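Long-range contacts in FERM, ARHGEF and pleckstrin domain-containing protein 2 (Mus musculus, PDB 4GYV), which acts as a guanine nucleotide exchange factor that activates RAC1, with a role in remodelling the actin cytoskeleton: residues 7-12 and 74-79; 108-113 and 193-198; 40-45 and 127-132. All coordinates share one frame; numbering follows the deposited sequence.

Interaction 1: 7-12 and 74-79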
ATOM      1  N   GLU A   7      16.120 -18.182  12.505  1.00 64.09           N
ATOM      2  CA  GLU A   7      14.750 -18.117  12.986  1.00 64.30           C
ATOM      3  C   GLU A   7      14.433 -16.782  13.675  1.00 63.45           C
ATOM      4  O   GLU A   7      13.298 -16.286  13.615  1.00 65.23           O
ATOM      5  CB  GLU A   7      14.405 -19.306  13.881  1.00 80.59           C
ATOM      6  CG  GLU A   7      12.942 -19.304  14.306  1.00100.87           C
ATOM      7  CD  GLU A   7      12.490 -20.607  14.939  1.00115.69           C
ATOM      8  OE1 GLU A   7      11.359 -20.606  15.505  1.00116.64           O
ATOM      9  OE2 GLU A   7      13.256 -21.613  14.858  1.00114.66           O
ATOM     10  N   ALA A   8      15.430 -16.183  14.311  1.00 55.98           N
ATOM     11  CA  ALA A   8      15.192 -14.895  14.938  1.00 51.95           C
ATOM     12  C   ALA A   8      14.840 -13.871  13.871  1.00 54.98           C
ATOM     13  O   ALA A   8      13.915 -13.087  14.061  1.00 54.12           O
ATOM     14  CB  ALA A   8      16.376 -14.449  15.768  1.00 49.69           C
ATOM     15  N   TYR A   9      15.544 -13.890  12.736  1.00 61.47           N
ATOM     16  CA  TYR A   9      15.212 -12.954  11.660  1.00 45.02           C
ATOM     17  C   TYR A   9      13.761 -13.147  11.202  1.00 49.23           C
ATOM     18  O   TYR A   9      13.017 -12.177  11.085  1.00 47.64           O
ATOM     19  CB  TYR A   9      16.196 -12.999  10.474  1.00 49.92           C
ATOM     20  CG  TYR A   9      15.673 -12.207   9.294  1.00 56.16           C
ATOM     21  CD1 TYR A   9      15.674 -10.830   9.311  1.00 61.19           C
ATOM     22  CD2 TYR A   9      15.107 -12.841   8.196  1.00 54.29           C
ATOM     23  CE1 TYR A   9      15.143 -10.101   8.254  1.00 67.80           C
ATOM     24  CE2 TYR A   9      14.584 -12.121   7.144  1.00 52.70           C
ATOM     25  CZ  TYR A   9      14.599 -10.751   7.171  1.00 66.97           C
ATOM     26  OH  TYR A   9      14.062 -10.026   6.116  1.00 70.43           O
ATOM     27  N   PHE A  10      13.347 -14.393  10.976  1.00 52.90           N
ATOM     28  CA  PHE A  10      11.969 -14.656  10.556  1.00 53.64           C
ATOM     29  C   PHE A  10      10.916 -14.151  11.541  1.00 53.82           C
ATOM     30  O   PHE A  10       9.937 -13.552  11.142  1.00 59.85           O
ATOM     31  CB  PHE A  10      11.746 -16.124  10.246  1.00 44.69           C
ATOM     32  CG  PHE A  10      12.518 -16.617   9.051  1.00 56.34           C
ATOM     33  CD1 PHE A  10      12.356 -16.027   7.810  1.00 49.25           C
ATOM     34  CD2 PHE A  10      13.391 -17.697   9.158  1.00 49.29           C
ATOM     35  CE1 PHE A  10      13.066 -16.486   6.699  1.00 54.15           C
ATOM     36  CE2 PHE A  10      14.094 -18.164   8.052  1.00 57.61           C
ATOM     37  CZ  PHE A  10      13.941 -17.551   6.825  1.00 60.33           C
ATOM     38  N   ILE A  11      11.119 -14.364  12.831  1.00 55.15           N
ATOM     39  CA  ILE A  11      10.151 -13.872  13.803  1.00 48.67           C
ATOM     40  C   ILE A  11      10.083 -12.358  13.739  1.00 47.73           C
ATOM     41  O   ILE A  11       9.001 -11.786  13.706  1.00 61.08           O
ATOM     42  CB  ILE A  11      10.488 -14.324  15.223  1.00 47.01           C
ATOM     43  CG1 ILE A  11      10.408 -15.829  15.321  1.00 43.73           C
ATOM     44  CG2 ILE A  11       9.543 -13.701  16.232  1.00 48.88           C
ATOM     45  CD1 ILE A  11      11.130 -16.349  16.533  1.00 45.99           C
ATOM     46  N   ALA A  12      11.239 -11.713  13.683  1.00 41.17           N
ATOM     47  CA  ALA A  12      11.290 -10.260  13.538  1.00 49.06           C
ATOM     48  C   ALA A  12      10.482  -9.820  12.333  1.00 50.52           C
ATOM     49  O   ALA A  12       9.654  -8.916  12.422  1.00 55.37           O
ATOM     50  CB  ALA A  12      12.723  -9.780  13.400  1.00 55.48           C
ATOM     51  N   ALA A  74      15.326  -2.973   8.611  1.00 49.51           N
ATOM     52  CA  ALA A  74      16.037  -2.580   7.399  1.00 56.22           C
ATOM     53  C   ALA A  74      17.544  -2.575   7.655  1.00 58.61           C
ATOM     54  O   ALA A  74      18.340  -2.841   6.759  1.00 62.21           O
ATOM     55  CB  ALA A  74      15.546  -1.245   6.910  1.00 44.93           C
ATOM     56  N   LEU A  75      17.930  -2.276   8.890  1.00 54.23           N
ATOM     57  CA  LEU A  75      19.329  -2.322   9.263  1.00 55.59           C
ATOM     58  C   LEU A  75      19.818  -3.765   9.300  1.00 62.43           C
ATOM     59  O   LEU A  75      20.963  -4.071   8.944  1.00 67.71           O
ATOM     60  CB  LEU A  75      19.529  -1.663  10.621  1.00 56.05           C
ATOM     61  CG  LEU A  75      19.553  -0.141  10.614  1.00 50.53           C
ATOM     62  CD1 LEU A  75      19.837   0.349  11.987  1.00 51.28           C
ATOM     63  CD2 LEU A  75      20.587   0.334   9.680  1.00 53.10           C
ATOM     64  N   TRP A  76      18.925  -4.642   9.739  1.00 57.73           N
ATOM     65  CA  TRP A  76      19.182  -6.067   9.846  1.00 54.31           C
ATOM     66  C   TRP A  76      19.337  -6.657   8.444  1.00 57.00           C
ATOM     67  O   TRP A  76      20.300  -7.374   8.173  1.00 65.73           O
ATOM     68  CB  TRP A  76      18.023  -6.714  10.604  1.00 48.78           C
ATOM     69  CG  TRP A  76      18.258  -8.106  11.066  1.00 54.00           C
ATOM     70  CD1 TRP A  76      19.061  -9.039  10.491  1.00 50.54           C
ATOM     71  CD2 TRP A  76      17.658  -8.736  12.204  1.00 56.01           C
ATOM     72  NE1 TRP A  76      19.003 -10.217  11.201  1.00 52.99           N
ATOM     73  CE2 TRP A  76      18.153 -10.058  12.258  1.00 51.64           C
ATOM     74  CE3 TRP A  76      16.757  -8.309  13.185  1.00 47.04           C
ATOM     75  CZ2 TRP A  76      17.781 -10.957  13.256  1.00 49.49           C
ATOM     76  CZ3 TRP A  76      16.389  -9.200  14.183  1.00 44.34           C
ATOM     77  CH2 TRP A  76      16.897 -10.515  14.205  1.00 51.23           C
ATOM     78  N   GLU A  77      18.399  -6.309   7.567  1.00 55.57           N
ATOM     79  CA  GLU A  77      18.334  -6.794   6.187  1.00 62.77           C
ATOM     80  C   GLU A  77      19.439  -6.198   5.302  1.00 66.51           C
ATOM     81  O   GLU A  77      19.826  -6.799   4.302  1.00 73.77           O
ATOM     82  CB  GLU A  77      16.958  -6.470   5.568  1.00 62.42           C
ATOM     83  CG  GLU A  77      15.762  -7.220   6.159  1.00 61.44           C
ATOM     84  CD  GLU A  77      14.411  -6.734   5.615  1.00 77.38           C
ATOM     85  OE1 GLU A  77      13.399  -6.872   6.326  1.00 83.38           O
ATOM     86  OE2 GLU A  77      14.342  -6.221   4.475  1.00 86.86           O
ATOM     87  N   GLY A  78      19.936  -5.020   5.670  1.00 58.43           N
ATOM     88  CA  GLY A  78      20.962  -4.340   4.893  1.00 59.55           C
ATOM     89  C   GLY A  78      22.387  -4.568   5.350  1.00 66.01           C
ATOM     90  O   GLY A  78      22.629  -5.161   6.401  1.00 87.69           O
ATOM     91  N   PRO A  79      23.348  -4.083   4.564  1.00 66.56           N
ATOM     92  CA  PRO A  79      24.760  -4.357   4.858  1.00 80.55           C
ATOM     93  C   PRO A  79      25.201  -3.536   6.062  1.00 87.39           C
ATOM     94  O   PRO A  79      24.870  -2.359   6.179  1.00 97.40           O
ATOM     95  CB  PRO A  79      25.474  -3.889   3.594  1.00 65.42           C
ATOM     96  CG  PRO A  79      24.623  -2.766   3.098  1.00 64.51           C
ATOM     97  CD  PRO A  79      23.191  -3.133   3.449  1.00 60.83           C
TER
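Tyr-9 and Trp-76 carry the aromatic part of this contact as an edge-to-face (T-shaped) pair: the edge of the tyrosine ring is turned to the face of the indole, with CD1 of Tyr-9 lying 3.8 Å above the indole plane and offset toward its rim. The centroids of the Tyr-9 ring and the five-membered ring of Trp-76 are 5.1 Å apart, and the planes meet at 65°. Trp-76 CG is anti to its backbone N (chi1 -167°), and the indole reaches across to helix 7-39.

Apolar packing continues along the six-membered ring. Trp-76 CZ2 touches Tyr-9 CA at 3.6 Å, CH2 comes near Ala-8 CB, and CZ3 meets Ala-12 CB at 3.8 Å.

The polar part is at the tyrosine tip, where the side chains of Glu-77 and Tyr-9 cross at about a right angle. Glu-77 CG lies 3.6 Å from Tyr-9 CE1, and Tyr-9 OH is 3.2 Å from Glu-77 OE1. A weak, long ion pair joins that carboxylate to Lys-13.

The start of helix 7-39 packs on the end of helix 56-77 in the all-helical DH domain. The contact is mainly aromatic and apolar, so buried Glu-77 probably relies on neighbours such as Lys-13 to offset its charge.

Interaction 2: 108-113 and 193-198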
ATOM      1  N   TYR A 108      -6.925   1.461  28.213  1.00 60.73           N
ATOM      2  CA  TYR A 108      -7.746   1.603  27.045  1.00 63.45           C
ATOM      3  C   TYR A 108      -8.243   0.243  26.599  1.00 67.63           C
ATOM      4  O   TYR A 108      -9.430   0.074  26.318  1.00 74.72           O
ATOM      5  CB  TYR A 108      -6.954   2.276  25.932  1.00 59.23           C
ATOM      6  CG  TYR A 108      -6.378   3.598  26.337  1.00 53.07           C
ATOM      7  CD1 TYR A 108      -7.203   4.647  26.649  1.00 60.59           C
ATOM      8  CD2 TYR A 108      -5.011   3.810  26.377  1.00 54.54           C
ATOM      9  CE1 TYR A 108      -6.698   5.869  27.015  1.00 64.15           C
ATOM     10  CE2 TYR A 108      -4.491   5.041  26.742  1.00 53.71           C
ATOM     11  CZ  TYR A 108      -5.352   6.063  27.067  1.00 57.07           C
ATOM     12  OH  TYR A 108      -4.902   7.303  27.431  1.00 61.36           O
ATOM     13  N   PHE A 109      -7.331  -0.721  26.529  1.00 57.65           N
ATOM     14  CA  PHE A 109      -7.694  -2.059  26.086  1.00 59.28           C
ATOM     15  C   PHE A 109      -8.792  -2.589  26.998  1.00 57.50           C
ATOM     16  O   PHE A 109      -9.754  -3.207  26.559  1.00 59.13           O
ATOM     17  CB  PHE A 109      -6.477  -2.986  26.118  1.00 58.19           C
ATOM     18  CG  PHE A 109      -5.461  -2.679  25.064  1.00 54.89           C
ATOM     19  CD1 PHE A 109      -5.636  -3.125  23.764  1.00 55.12           C
ATOM     20  CD2 PHE A 109      -4.326  -1.949  25.365  1.00 54.02           C
ATOM     21  CE1 PHE A 109      -4.699  -2.837  22.774  1.00 51.16           C
ATOM     22  CE2 PHE A 109      -3.388  -1.660  24.380  1.00 50.77           C
ATOM     23  CZ  PHE A 109      -3.583  -2.100  23.082  1.00 47.74           C
ATOM     24  N   GLN A 110      -8.651  -2.297  28.277  1.00 59.69           N
ATOM     25  CA  GLN A 110      -9.597  -2.743  29.280  1.00 64.23           C
ATOM     26  C   GLN A 110     -11.024  -2.255  29.023  1.00 59.85           C
ATOM     27  O   GLN A 110     -11.969  -2.858  29.500  1.00 73.94           O
ATOM     28  CB  GLN A 110      -9.138  -2.266  30.653  1.00 72.53           C
ATOM     29  CG  GLN A 110      -9.646  -3.084  31.769  1.00 84.71           C
ATOM     30  CD  GLN A 110      -8.639  -4.102  32.197  1.00100.37           C
ATOM     31  OE1 GLN A 110      -7.621  -3.749  32.794  1.00103.57           O
ATOM     32  NE2 GLN A 110      -8.904  -5.383  31.898  1.00108.29           N
ATOM     33  N   ARG A 111     -11.189  -1.169  28.277  1.00 58.93           N
ATOM     34  CA  ARG A 111     -12.533  -0.638  28.036  1.00 61.76           C
ATOM     35  C   ARG A 111     -13.168  -1.161  26.745  1.00 59.44           C
ATOM     36  O   ARG A 111     -14.326  -0.868  26.459  1.00 65.24           O
ATOM     37  CB  ARG A 111     -12.568   0.903  28.111  1.00 52.74           C
ATOM     38  CG  ARG A 111     -12.463   1.427  29.530  1.00 60.95           C
ATOM     39  CD  ARG A 111     -12.302   2.935  29.598  1.00 84.94           C
ATOM     40  NE  ARG A 111     -12.077   3.402  30.972  1.00113.45           N
ATOM     41  CZ  ARG A 111     -13.027   3.476  31.914  1.00122.15           C
ATOM     42  NH1 ARG A 111     -12.738   3.925  33.142  1.00114.15           N
ATOM     43  NH2 ARG A 111     -14.275   3.104  31.629  1.00123.03           N
ATOM     44  N   HIS A 112     -12.431  -1.967  25.990  1.00 55.66           N
ATOM     45  CA  HIS A 112     -12.914  -2.407  24.683  1.00 53.01           C
ATOM     46  C   HIS A 112     -14.171  -3.244  24.714  1.00 59.24           C
ATOM     47  O   HIS A 112     -15.037  -3.058  23.880  1.00 67.57           O
ATOM     48  CB  HIS A 112     -11.827  -3.117  23.881  1.00 48.74           C
ATOM     49  CG  HIS A 112     -10.758  -2.196  23.378  1.00 47.73           C
ATOM     50  ND1 HIS A 112      -9.705  -2.629  22.606  1.00 54.59           N
ATOM     51  CD2 HIS A 112     -10.574  -0.867  23.558  1.00 47.90           C
ATOM     52  CE1 HIS A 112      -8.925  -1.601  22.320  1.00 53.53           C
ATOM     53  NE2 HIS A 112      -9.436  -0.519  22.877  1.00 50.78           N
ATOM     54  N   ASP A 113     -14.288  -4.156  25.665  1.00 65.03           N
ATOM     55  CA  ASP A 113     -15.494  -4.973  25.742  1.00 68.80           C
ATOM     56  C   ASP A 113     -16.697  -4.101  26.093  1.00 71.48           C
ATOM     57  O   ASP A 113     -17.837  -4.373  25.690  1.00 70.93           O
ATOM     58  CB  ASP A 113     -15.319  -6.076  26.776  1.00 76.24           C
ATOM     59  CG  ASP A 113     -15.015  -5.530  28.152  1.00 90.86           C
ATOM     60  OD1 ASP A 113     -13.876  -5.049  28.359  1.00100.88           O
ATOM     61  OD2 ASP A 113     -15.911  -5.581  29.023  1.00 93.28           O
ATOM     62  N   THR A 193      -2.002 -10.920  31.237  1.00 73.21           N
ATOM     63  CA  THR A 193      -2.614 -11.342  32.486  1.00 83.29           C
ATOM     64  C   THR A 193      -3.606 -10.314  33.056  1.00 86.00           C
ATOM     65  O   THR A 193      -4.665 -10.674  33.548  1.00 86.21           O
ATOM     66  CB  THR A 193      -1.563 -11.654  33.545  1.00 87.07           C
ATOM     67  OG1 THR A 193      -0.701 -12.678  33.050  1.00 91.27           O
ATOM     68  CG2 THR A 193      -2.224 -12.131  34.798  1.00 68.19           C
ATOM     69  N   GLU A 194      -3.263  -9.035  32.986  1.00 88.02           N
ATOM     70  CA  GLU A 194      -4.135  -8.007  33.528  1.00 82.48           C
ATOM     71  C   GLU A 194      -5.374  -7.857  32.668  1.00 78.08           C
ATOM     72  O   GLU A 194      -6.421  -7.414  33.129  1.00 91.48           O
ATOM     73  CB  GLU A 194      -3.418  -6.667  33.620  1.00 83.70           C
ATOM     74  CG  GLU A 194      -4.223  -5.627  34.364  1.00 97.58           C
ATOM     75  CD  GLU A 194      -3.616  -4.250  34.292  1.00111.15           C
ATOM     76  OE1 GLU A 194      -4.037  -3.376  35.083  1.00112.15           O
ATOM     77  OE2 GLU A 194      -2.724  -4.041  33.442  1.00119.97           O
ATOM     78  N   LEU A 195      -5.260  -8.233  31.411  1.00 67.53           N
ATOM     79  CA  LEU A 195      -6.372  -8.066  30.501  1.00 67.02           C
ATOM     80  C   LEU A 195      -7.144  -9.362  30.332  1.00 75.81           C
ATOM     81  O   LEU A 195      -8.065  -9.422  29.531  1.00 84.47           O
ATOM     82  CB  LEU A 195      -5.880  -7.581  29.138  1.00 61.93           C
ATOM     83  CG  LEU A 195      -5.343  -6.153  29.024  1.00 64.23           C
ATOM     84  CD1 LEU A 195      -4.782  -5.930  27.649  1.00 60.45           C
ATOM     85  CD2 LEU A 195      -6.422  -5.128  29.299  1.00 67.52           C
ATOM     86  N   GLN A 196      -6.768 -10.395  31.080  1.00 77.76           N
ATOM     87  CA  GLN A 196      -7.393 -11.714  30.926  1.00 80.87           C
ATOM     88  C   GLN A 196      -8.911 -11.629  30.988  1.00 80.25           C
ATOM     89  O   GLN A 196      -9.606 -12.147  30.107  1.00 78.25           O
ATOM     90  CB  GLN A 196      -6.859 -12.715  31.966  1.00 83.77           C
ATOM     91  CG  GLN A 196      -7.244 -14.170  31.721  1.00 88.82           C
ATOM     92  CD  GLN A 196      -6.962 -14.644  30.292  1.00104.16           C
ATOM     93  OE1 GLN A 196      -7.846 -15.202  29.625  1.00101.84           O
ATOM     94  NE2 GLN A 196      -5.723 -14.440  29.821  1.00111.22           N
ATOM     95  N   GLN A 197      -9.415 -10.942  32.009  1.00 81.57           N
ATOM     96  CA  GLN A 197     -10.852 -10.817  32.196  1.00 85.14           C
ATOM     97  C   GLN A 197     -11.476 -10.210  30.952  1.00 79.79           C
ATOM     98  O   GLN A 197     -12.435 -10.760  30.409  1.00 78.91           O
ATOM     99  CB  GLN A 197     -11.166  -9.958  33.417  1.00 96.49           C
ATOM    100  CG  GLN A 197     -12.187 -10.551  34.378  1.00108.12           C
ATOM    101  CD  GLN A 197     -12.458  -9.635  35.572  1.00123.64           C
ATOM    102  OE1 GLN A 197     -12.345  -8.406  35.471  1.00125.97           O
ATOM    103  NE2 GLN A 197     -12.808 -10.233  36.710  1.00128.74           N
ATOM    104  N   SER A 198     -10.910  -9.092  30.497  1.00 74.72           N
ATOM    105  CA  SER A 198     -11.451  -8.361  29.357  1.00 68.97           C
ATOM    106  C   SER A 198     -11.329  -9.182  28.089  1.00 67.92           C
ATOM    107  O   SER A 198     -12.184  -9.116  27.198  1.00 63.64           O
ATOM    108  CB  SER A 198     -10.744  -7.011  29.186  1.00 74.72           C
ATOM    109  OG  SER A 198     -11.231  -6.063  30.118  1.00 91.38           O
TER
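Gln-110 reaches across to Glu-194, Leu-195 and Ser-198, and its side chain can be followed outward atom by atom. Gln-110 CB lies 4.2 Å from Leu-195 CD2. Gln-110 CG, anti to the backbone N (chi1 -156°), comes within 3.8 Å of Ser-198 OG. The chain then bends at chi2 (97°), and Gln-110 CD lies 3.8 Å from Leu-195 CD2. At the tip, OE1 borders Glu-194 CG, while NE2 donates two hydrogen bonds. The stronger, Gln-110 NE2 to Ser-198 OG, is 3.0 Å long, nearly straight at 169° and close to the amide plane. The other, Gln-110 NE2 to Glu-194 O at 3.4 Å, is weak though also nearly straight.

Both segments lie where one helix follows another: 106-110 and 112-124, and 178-194 and 196-212. The contact therefore joins two helix junctions of the elongated helical bundle that makes up the DH domain, beside helix 152-170, against which Phe-109 and Leu-195 also pack.

An alanine in place of Gln-110 would probably leave Glu-194 O and Ser-198 OG without their amide donor and remove the CD and NE2 packing on Leu-195 CD2.

Ser-198 OG also lies 3.3 Å from Asp-113 OD1 and about as far from Gln-110 O; either could take its proton, in a weak bond. Deeper in, the contact turns apolar, with Phe-109 CB resting 3.7 Å from Leu-195 CD1. Asp-113 has a further weak, long ion pair with Arg-201.

Interaction 3: 40-45 and 127-132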
ATOM      1  N   GLU A  40     -22.370  11.725   8.594  1.00 86.91           N
ATOM      2  CA  GLU A  40     -23.760  11.347   8.777  1.00 93.29           C
ATOM      3  C   GLU A  40     -24.329  11.773  10.138  1.00 93.16           C
ATOM      4  O   GLU A  40     -25.520  11.623  10.381  1.00 97.29           O
ATOM      5  CB  GLU A  40     -23.904   9.835   8.588  1.00 99.89           C
ATOM      6  CG  GLU A  40     -25.025   9.413   7.648  1.00114.72           C
ATOM      7  CD  GLU A  40     -24.741   9.742   6.191  1.00114.52           C
ATOM      8  OE1 GLU A  40     -23.560   9.666   5.777  1.00100.27           O
ATOM      9  OE2 GLU A  40     -25.712  10.077   5.469  1.00119.99           O
ATOM     10  N   GLU A  41     -23.479  12.304  11.014  1.00 96.98           N
ATOM     11  CA  GLU A  41     -23.887  12.742  12.352  1.00 97.27           C
ATOM     12  C   GLU A  41     -24.710  11.672  13.068  1.00 95.51           C
ATOM     13  O   GLU A  41     -25.725  11.962  13.700  1.00 97.41           O
ATOM     14  CB  GLU A  41     -24.640  14.071  12.272  1.00101.73           C
ATOM     15  CG  GLU A  41     -23.850  15.166  11.549  1.00109.89           C
ATOM     16  CD  GLU A  41     -24.574  16.510  11.469  1.00118.07           C
ATOM     17  OE1 GLU A  41     -23.890  17.560  11.543  1.00118.83           O
ATOM     18  OE2 GLU A  41     -25.817  16.522  11.314  1.00117.60           O
ATOM     19  N   ALA A  42     -24.243  10.433  12.968  1.00 90.29           N
ATOM     20  CA  ALA A  42     -25.040   9.278  13.349  1.00 93.17           C
ATOM     21  C   ALA A  42     -24.804   8.799  14.772  1.00 85.22           C
ATOM     22  O   ALA A  42     -25.575   8.009  15.303  1.00 82.67           O
ATOM     23  CB  ALA A  42     -24.772   8.149  12.390  1.00103.45           C
HETATM   24  N   MSE A  43     -23.725   9.252  15.385  1.00 87.11           N
HETATM   25  CA  MSE A  43     -23.408   8.780  16.716  1.00 81.95           C
HETATM   26  C   MSE A  43     -23.405   9.910  17.740  1.00 84.90           C
HETATM   27  O   MSE A  43     -22.854  10.992  17.492  1.00 94.01           O
HETATM   28  CB  MSE A  43     -22.065   8.077  16.689  1.00 82.82           C
HETATM   29  CG  MSE A  43     -21.796   7.186  17.882  1.00 87.16           C
HETATM   30 SE   MSE A  43     -20.101   6.239  17.642  1.00 91.13          SE
HETATM   31  CE  MSE A  43     -20.718   4.686  16.640  1.00 74.84           C
ATOM     32  N   PRO A  44     -24.049   9.665  18.890  1.00 77.90           N
ATOM     33  CA  PRO A  44     -24.094  10.569  20.049  1.00 81.65           C
ATOM     34  C   PRO A  44     -22.679  10.868  20.502  1.00 80.87           C
ATOM     35  O   PRO A  44     -21.854   9.951  20.452  1.00 77.94           O
ATOM     36  CB  PRO A  44     -24.795   9.732  21.114  1.00 87.00           C
ATOM     37  CG  PRO A  44     -25.568   8.716  20.346  1.00 70.68           C
ATOM     38  CD  PRO A  44     -24.819   8.431  19.107  1.00 70.16           C
ATOM     39  N   ALA A  45     -22.398  12.096  20.932  1.00 81.24           N
ATOM     40  CA  ALA A  45     -21.023  12.465  21.248  1.00 70.51           C
ATOM     41  C   ALA A  45     -20.389  11.493  22.231  1.00 85.67           C
ATOM     42  O   ALA A  45     -19.279  11.005  22.002  1.00 74.74           O
ATOM     43  CB  ALA A  45     -20.948  13.862  21.774  1.00 80.46           C
ATOM     44  N   LYS A 127     -32.403   3.237  14.561  1.00116.65           N
ATOM     45  CA  LYS A 127     -32.547   2.809  13.175  1.00114.66           C
ATOM     46  C   LYS A 127     -31.563   3.522  12.238  1.00107.19           C
ATOM     47  O   LYS A 127     -31.193   2.979  11.201  1.00103.64           O
ATOM     48  CB  LYS A 127     -34.019   2.980  12.699  1.00 82.03           C
ATOM     49  N   LYS A 128     -31.119   4.719  12.617  1.00104.42           N
ATOM     50  CA  LYS A 128     -30.203   5.498  11.778  1.00104.59           C
ATOM     51  C   LYS A 128     -28.727   5.090  11.904  1.00103.14           C
ATOM     52  O   LYS A 128     -28.016   4.988  10.901  1.00101.11           O
ATOM     53  CB  LYS A 128     -30.348   7.000  12.043  1.00108.49           C
ATOM     54  CG  LYS A 128     -29.310   7.827  11.296  1.00114.58           C
ATOM     55  CD  LYS A 128     -29.562   9.326  11.394  1.00126.30           C
ATOM     56  CE  LYS A 128     -28.488  10.108  10.633  1.00124.38           C
ATOM     57  NZ  LYS A 128     -28.661  11.590  10.727  1.00124.03           N
ATOM     58  N   LEU A 129     -28.257   4.879  13.129  1.00 99.66           N
ATOM     59  CA  LEU A 129     -26.893   4.412  13.321  1.00 88.92           C
ATOM     60  C   LEU A 129     -26.769   3.041  12.691  1.00 88.92           C
ATOM     61  O   LEU A 129     -25.755   2.734  12.063  1.00 85.40           O
ATOM     62  CB  LEU A 129     -26.522   4.335  14.803  1.00 83.11           C
ATOM     63  CG  LEU A 129     -25.162   3.707  15.132  1.00 72.29           C
ATOM     64  CD1 LEU A 129     -24.030   4.601  14.692  1.00 66.51           C
ATOM     65  CD2 LEU A 129     -25.047   3.414  16.613  1.00 74.90           C
ATOM     66  N   GLU A 130     -27.802   2.217  12.856  1.00 88.85           N
ATOM     67  CA  GLU A 130     -27.778   0.880  12.277  1.00 80.43           C
ATOM     68  C   GLU A 130     -27.563   0.958  10.770  1.00 79.62           C
ATOM     69  O   GLU A 130     -26.733   0.236  10.214  1.00 75.36           O
ATOM     70  CB  GLU A 130     -29.054   0.114  12.588  1.00 79.28           C
ATOM     71  CG  GLU A 130     -29.036  -1.314  12.075  1.00 87.41           C
ATOM     72  CD  GLU A 130     -30.379  -1.999  12.211  1.00108.51           C
ATOM     73  OE1 GLU A 130     -30.439  -3.220  11.962  1.00112.03           O
ATOM     74  OE2 GLU A 130     -31.376  -1.320  12.564  1.00119.87           O
ATOM     75  N   ALA A 131     -28.297   1.862  10.126  1.00 82.64           N
ATOM     76  CA  ALA A 131     -28.210   2.075   8.681  1.00 78.89           C
ATOM     77  C   ALA A 131     -26.811   2.471   8.229  1.00 83.45           C
ATOM     78  O   ALA A 131     -26.323   1.991   7.198  1.00 83.46           O
ATOM     79  CB  ALA A 131     -29.186   3.126   8.264  1.00 75.94           C
ATOM     80  N   VAL A 132     -26.182   3.359   8.997  1.00 77.02           N
ATOM     81  CA  VAL A 132     -24.817   3.790   8.716  1.00 71.77           C
ATOM     82  C   VAL A 132     -23.801   2.654   8.775  1.00 69.04           C
ATOM     83  O   VAL A 132     -22.911   2.582   7.921  1.00 72.73           O
ATOM     84  CB  VAL A 132     -24.384   4.898   9.664  1.00 71.89           C
ATOM     85  CG1 VAL A 132     -22.924   5.216   9.461  1.00 59.34           C
ATOM     86  CG2 VAL A 132     -25.248   6.126   9.442  1.00 81.25           C
TER
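Lys-128, Leu-129 and Val-132 of helix 127-137 pack against the turn that ends helix 7-39, a Schellman motif in which Glu-41 takes positive phi. The contact lies toward one end of the helical DH domain, where this turn leads into helix 45-52, with Pro-44 as its N-cap residue.

Lys-128 comes first. Its chain is fully extended, with CG anti to the backbone N (chi1 174°), and brings Lys-128 NZ to Glu-40 O at 3.2 Å in a weak hydrogen bond. The ammonium thus meets a backbone carbonyl at the end of a helix, where it would probably be favoured by the helix dipole. The carboxylates of Glu-40 and Glu-41 stand nearby without touching it, and probably add to the favourable field.

One residue on, Leu-129 points toward segment 40-45 beside Ala-42, the pair whose CA atoms are nearest across the contact. Leu-129 CD1 lies 3.8 Å from Ala-42 O and just as close to CE of Met-43, a selenomethionine whose chain bends at chi3 and crosses the leucine obliquely. Leu-37 of helix 7-39 and Ala-122 of helix 112-124 also pack on Leu-129.

Val-132, a turn further along the helix, offers CG2 to two partners. The Glu-40 side chain slides past that of Val-132 in the opposite direction, Glu-40 CG 3.8 Å from Val-132 CG2, which Ala-42 CB approaches to 3.6 Å.

How the interactions relate
Interaction 1 is fully buried, whereas interactions 2 and 3 are partly buried, the former with a buried serine at its heart and the latter with an exposed lysine at its edge. Helix 7-39 serves two of them: its start belongs to interaction 1, and the turn that follows its end to interaction 3, with centres 46 Å apart on opposite sides of the chain's centre. Helix 112-124 enters interaction 2 at its start and borders interaction 3 through Leu-119 and Ala-122. The chemistry differs accordingly: aromatic packing between helix ends, amide and hydroxyl hydrogen bonding between two helix junctions, and aliphatic packing with a lysine-to-carbonyl bond at a turn.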